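Local coordinates for protein beta-glucosidase (PDB 3F95) that probably hydrolyses beta-glucosidic bonds as an exo-1,3/1,4-beta-glucanase, the piece here being its extra C-terminal beta-sandwich domain, at residues G34-Q48 against E56-L69. Numbering follows the deposited sequence. Where two conformers were deposited one is given.
Sequences GASATSGDKQSLLMQ and EDGRGFNWRAQAAL
Leu45 and Trp63 lie side by side on the inner face of an antiparallel beta hairpin, strands 45-50 and 58-63, in a galactose-binding-domain-like beta sandwich. With CG anti to the backbone N (chi1 178°), Leu45 sets CD1 over the indole face, 3.7 Å from the centroid of the five-membered ring, a CH-pi contact. Its other methyl, CD2, turns to the opposing sheet and meets Leu69 CB at 3.9 Å. Two residues on, Met47 flanks Phe61: Met47 SD stands 4.4 Å from the ring centroid, an oblique Met-aromatic contact, while Leu69 CD2 covers a face of that ring and Trp20 of strand 18-24 also meets it. Near the start of strand 58-63, Arg59 bends at chi2 (-76°) and sends NE to Gly34 O (3.1 Å), Met47 CE lying at the guanidinium edge. Arg59 NH1 binds Glu56 O and Gly58 O, both in the guanidinium plane, which fixes its rotation. A leucine in its place would probably leave these three carbonyls without their side-chain donor and let the 34-35 loop shift. At the hairpin's other end, Ser44 O takes Arg64 N at 2.8 Å, and a water donates to both Ser44 OG and Gln66 O.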
loop_
_atom_site.group_PDB
_atom_site.type_symbol
_atom_site.label_atom_id
_atom_site.label_comp_id
_atom_site.label_asym_id
_atom_site.label_seq_id
_atom_site.Cartn_x
_atom_site.Cartn_y
_atom_site.Cartn_z
ATOM N N GLY A 34 5.036 14.005 -3.149
ATOM C CA GLY A 34 6.450 14.084 -3.446
ATOM C C GLY A 34 7.310 12.996 -2.836
ATOM O O GLY A 34 6.857 11.871 -2.636
ATOM N N ALA A 35 8.556 13.338 -2.546
ATOM C CA ALA A 35 9.573 12.347 -2.118
ATOM C C ALA A 35 9.488 11.994 -0.614
ATOM O O ALA A 35 9.829 10.883 -0.180
ATOM C CB ALA A 35 10.928 12.888 -2.452
ATOM N N SER A 36 9.040 12.954 0.182
ATOM C CA SER A 36 8.986 12.765 1.641
ATOM C C SER A 36 7.779 13.527 2.194
ATOM O O SER A 36 7.311 14.485 1.587
ATOM C CB SER A 36 10.280 13.256 2.323
ATOM O OG SER A 36 10.473 14.648 2.106
ATOM N N ALA A 37 7.328 13.110 3.366
ATOM C CA ALA A 37 6.196 13.717 4.035
ATOM C C ALA A 37 6.222 13.301 5.495
ATOM O O ALA A 37 6.887 12.342 5.849
ATOM C CB ALA A 37 4.871 13.281 3.378
ATOM N N THR A 38 5.483 14.037 6.330
ATOM C CA THR A 38 5.228 13.639 7.713
ATOM C C THR A 38 3.727 13.697 7.929
ATOM O O THR A 38 3.020 14.468 7.242
ATOM C CB THR A 38 5.885 14.609 8.745
ATOM O OG1 THR A 38 5.182 15.854 8.723
ATOM C CG2 THR A 38 7.335 14.878 8.384
ATOM N N SER A 39 3.251 12.927 8.895
ATOM C CA SER A 39 1.855 12.987 9.302
ATOM C C SER A 39 1.606 14.302 10.066
ATOM O O SER A 39 2.550 15.075 10.290
ATOM C CB SER A 39 1.487 11.781 10.150
ATOM O OG SER A 39 2.242 11.708 11.344
ATOM N N GLY A 40 0.353 14.539 10.440
ATOM C CA GLY A 40 -0.013 15.820 11.085
ATOM C C GLY A 40 0.780 16.145 12.349
ATOM O O GLY A 40 1.055 17.329 12.629
ATOM N N ASP A 41 1.145 15.131 13.133
ATOM C CA ASP A 41 1.858 15.384 14.399
ATOM C C ASP A 41 3.379 15.467 14.237
ATOM O O ASP A 41 4.146 15.651 15.233
ATOM C CB ASP A 41 1.431 14.404 15.496
ATOM C CG ASP A 41 1.885 12.985 15.241
ATOM O OD1 ASP A 41 2.766 12.748 14.377
ATOM O OD2 ASP A 41 1.361 12.102 15.933
ATOM N N LYS A 42 3.809 15.306 12.980
ATOM C CA LYS A 42 5.225 15.335 12.540
ATOM C C LYS A 42 6.080 14.134 12.970
ATOM O O LYS A 42 7.288 14.122 12.722
ATOM C CB LYS A 42 5.937 16.656 12.927
ATOM C CG LYS A 42 5.081 17.917 12.853
ATOM C CD LYS A 42 4.597 18.150 11.436
ATOM C CE LYS A 42 3.636 19.313 11.365
ATOM N NZ LYS A 42 4.005 20.082 10.162
ATOM N N GLN A 43 5.476 13.131 13.592
ATOM C CA GLN A 43 6.257 12.011 14.142
ATOM C C GLN A 43 5.643 10.639 13.986
ATOM O O GLN A 43 6.391 9.640 13.954
ATOM C CB GLN A 43 6.539 12.202 15.648
ATOM C CG GLN A 43 7.432 13.349 15.976
ATOM C CD GLN A 43 7.428 13.687 17.474
ATOM O OE1 GLN A 43 6.898 12.944 18.304
ATOM N NE2 GLN A 43 7.981 14.835 17.806
ATOM N N SER A 44 4.303 10.550 13.957
ATOM C CA SER A 44 3.676 9.223 14.012
ATOM C C SER A 44 3.964 8.394 12.766
ATOM O O SER A 44 4.205 7.185 12.858
ATOM C CB SER A 44 2.146 9.300 14.191
ATOM O OG SER A 44 1.821 9.734 15.494
ATOM N N LEU A 45 3.914 9.049 11.607
ATOM C CA LEU A 45 4.070 8.350 10.313
ATOM C C LEU A 45 4.892 9.277 9.412
ATOM O O LEU A 45 4.499 10.423 9.177
ATOM C CB LEU A 45 2.702 8.011 9.687
ATOM C CG LEU A 45 2.689 7.316 8.313
ATOM C CD1 LEU A 45 3.562 6.033 8.328
ATOM C CD2 LEU A 45 1.243 7.001 7.864
ATOM N N LEU A 46 6.039 8.775 8.931
ATOM C CA LEU A 46 6.956 9.528 8.077
ATOM C C LEU A 46 7.185 8.759 6.787
ATOM O O LEU A 46 7.264 7.530 6.819
ATOM C CB LEU A 46 8.324 9.738 8.726
ATOM C CG LEU A 46 8.526 10.382 10.116
ATOM C CD1 LEU A 46 9.984 10.919 10.193
ATOM C CD2 LEU A 46 7.514 11.459 10.446
ATOM N N MET A 47 7.291 9.493 5.691
ATOM C CA MET A 47 7.586 8.940 4.383
ATOM C C MET A 47 8.903 9.529 3.850
ATOM O O MET A 47 9.115 10.733 3.927
ATOM C CB MET A 47 6.445 9.286 3.408
ATOM C CG MET A 47 6.750 8.835 1.964
ATOM S SD MET A 47 5.438 9.170 0.793
ATOM C CE MET A 47 5.730 10.920 0.395
ATOM N N GLN A 48 9.771 8.658 3.326
ATOM C CA GLN A 48 11.038 9.030 2.692
ATOM C C GLN A 48 11.089 8.309 1.349
ATOM O O GLN A 48 10.321 7.382 1.120
ATOM C CB GLN A 48 12.210 8.489 3.501
ATOM C CG GLN A 48 12.577 9.179 4.789
ATOM C CD GLN A 48 13.791 8.502 5.420
ATOM O OE1 GLN A 48 14.603 7.884 4.721
ATOM N NE2 GLN A 48 13.910 8.599 6.739
ATOM N N GLU A 56 14.977 6.932 -6.125
ATOM C CA GLU A 56 13.673 7.352 -5.638
ATOM C C GLU A 56 12.436 6.682 -6.233
ATOM O O GLU A 56 11.365 7.305 -6.243
ATOM C CB GLU A 56 13.546 8.889 -5.709
ATOM C CG GLU A 56 14.683 9.604 -4.962
ATOM C CD GLU A 56 14.282 10.998 -4.530
ATOM O OE1 GLU A 56 13.805 11.764 -5.387
ATOM O OE2 GLU A 56 14.443 11.337 -3.335
ATOM N N ASP A 57 12.550 5.430 -6.706
ATOM C CA ASP A 57 11.359 4.754 -7.235
ATOM C C ASP A 57 10.494 4.086 -6.159
ATOM O O ASP A 57 9.420 3.576 -6.460
ATOM C CB ASP A 57 11.687 3.764 -8.370
ATOM C CG ASP A 57 12.555 2.614 -7.917
ATOM O OD1 ASP A 57 13.251 2.755 -6.890
ATOM O OD2 ASP A 57 12.558 1.579 -8.611
ATOM N N GLY A 58 10.959 4.108 -4.907
ATOM C CA GLY A 58 10.204 3.520 -3.793
ATOM C C GLY A 58 9.884 4.579 -2.740
ATOM O O GLY A 58 10.452 5.670 -2.744
ATOM N N ARG A 59 9.006 4.233 -1.809
ATOM C CA ARG A 59 8.770 5.107 -0.670
ATOM C C ARG A 59 8.873 4.264 0.579
ATOM O O ARG A 59 8.259 3.191 0.665
ATOM C CB ARG A 59 7.401 5.774 -0.781
ATOM C CG ARG A 59 7.265 6.724 -1.974
ATOM C CD ARG A 59 7.977 8.069 -1.740
ATOM N NE ARG A 59 7.822 8.931 -2.925
ATOM C CZ ARG A 59 8.550 8.826 -4.036
ATOM N NH1 ARG A 59 9.494 7.886 -4.139
ATOM N NH2 ARG A 59 8.326 9.670 -5.047
ATOM N N GLY A 60 9.646 4.752 1.551
ATOM C CA GLY A 60 9.778 4.090 2.840
ATOM C C GLY A 60 8.851 4.781 3.810
ATOM O O GLY A 60 8.734 6.018 3.777
ATOM N N PHE A 61 8.196 3.995 4.648
ATOM C CA PHE A 61 7.263 4.506 5.647
ATOM C C PHE A 61 7.635 3.966 7.027
ATOM O O PHE A 61 7.832 2.752 7.187
ATOM C CB PHE A 61 5.839 4.110 5.255
ATOM C CG PHE A 61 5.401 4.671 3.914
ATOM C CD1 PHE A 61 4.885 5.958 3.813
ATOM C CD2 PHE A 61 5.477 3.890 2.755
ATOM C CE1 PHE A 61 4.465 6.476 2.590
ATOM C CE2 PHE A 61 5.058 4.382 1.508
ATOM C CZ PHE A 61 4.567 5.696 1.416
ATOM N N ASN A 62 7.700 4.849 8.029
ATOM C CA ASN A 62 8.037 4.446 9.400
ATOM C C ASN A 62 6.888 4.867 10.307
ATOM O O ASN A 62 6.544 6.057 10.317
ATOM C CB ASN A 62 9.317 5.146 9.868
ATOM C CG ASN A 62 10.555 4.703 9.105
ATOM O OD1 ASN A 62 10.717 3.528 8.781
ATOM N ND2 ASN A 62 11.444 5.652 8.829
ATOM N N TRP A 63 6.263 3.908 10.996
ATOM C CA TRP A 63 5.220 4.171 11.998
ATOM C C TRP A 63 5.885 4.153 13.374
ATOM O O TRP A 63 6.561 3.162 13.743
ATOM C CB TRP A 63 4.208 3.046 12.026
ATOM C CG TRP A 63 3.159 3.032 10.958
ATOM C CD1 TRP A 63 1.850 3.366 11.118
ATOM C CD2 TRP A 63 3.320 2.657 9.576
ATOM N NE1 TRP A 63 1.183 3.213 9.936
ATOM C CE2 TRP A 63 2.056 2.774 8.973
ATOM C CE3 TRP A 63 4.403 2.190 8.806
ATOM C CZ2 TRP A 63 1.825 2.449 7.624
ATOM C CZ3 TRP A 63 4.192 1.893 7.435
ATOM C CH2 TRP A 63 2.913 2.024 6.871
ATOM N N ARG A 64 5.670 5.219 14.139
ATOM C CA ARG A 64 6.071 5.259 15.545
ATOM C C ARG A 64 4.888 5.369 16.492
ATOM O O ARG A 64 5.060 5.213 17.711
ATOM C CB ARG A 64 7.063 6.399 15.787
ATOM C CG ARG A 64 8.371 6.170 15.061
ATOM C CD ARG A 64 9.268 7.345 15.262
ATOM N NE ARG A 64 9.712 7.371 16.646
ATOM C CZ ARG A 64 9.824 8.479 17.368
ATOM N NH1 ARG A 64 9.518 9.659 16.825
ATOM N NH2 ARG A 64 10.234 8.400 18.629
ATOM N N ALA A 65 3.700 5.634 15.948
ATOM C CA ALA A 65 2.454 5.561 16.702
ATOM C C ALA A 65 1.319 5.252 15.744
ATOM O O ALA A 65 1.520 5.274 14.532
ATOM C CB ALA A 65 2.169 6.875 17.472
ATOM N N GLN A 66 0.145 4.980 16.313
ATOM C CA GLN A 66 -1.072 4.698 15.562
ATOM C C GLN A 66 -1.286 5.613 14.353
ATOM O O GLN A 66 -1.406 6.827 14.508
ATOM C CB GLN A 66 -2.278 4.807 16.490
ATOM C CG GLN A 66 -3.576 4.487 15.787
ATOM C CD GLN A 66 -3.706 3.006 15.410
ATOM O OE1 GLN A 66 -3.133 2.128 16.057
ATOM N NE2 GLN A 66 -4.473 2.735 14.369
ATOM N N ALA A 67 -1.354 5.029 13.154
ATOM C CA ALA A 67 -1.515 5.825 11.930
ATOM C C ALA A 67 -1.849 4.914 10.776
ATOM O O ALA A 67 -1.563 3.709 10.848
ATOM C CB ALA A 67 -0.240 6.587 11.613
ATOM N N ALA A 68 -2.513 5.493 9.771
ATOM C CA ALA A 68 -2.846 4.790 8.522
ATOM C C ALA A 68 -2.159 5.493 7.360
ATOM O O ALA A 68 -2.255 6.714 7.196
ATOM C CB ALA A 68 -4.332 4.759 8.295
ATOM N N LEU A 69 -1.481 4.697 6.549
ATOM C CA LEU A 69 -0.967 5.158 5.273
ATOM C C LEU A 69 -1.916 4.647 4.203
ATOM O O LEU A 69 -2.265 3.457 4.216
ATOM C CB LEU A 69 0.389 4.526 4.993
ATOM C CG LEU A 69 0.888 4.808 3.572
ATOM C CD1 LEU A 69 1.335 6.307 3.424
ATOM C CD2 LEU A 69 1.946 3.811 3.163
HETATM O O HOH W 1 5.113 10.354 -4.325
HETATM O O HOH W 2 7.430 7.883 12.232
HETATM O O HOH W 3 9.597 10.416 14.173
HETATM O O HOH W 4 -0.798 8.794 15.984
#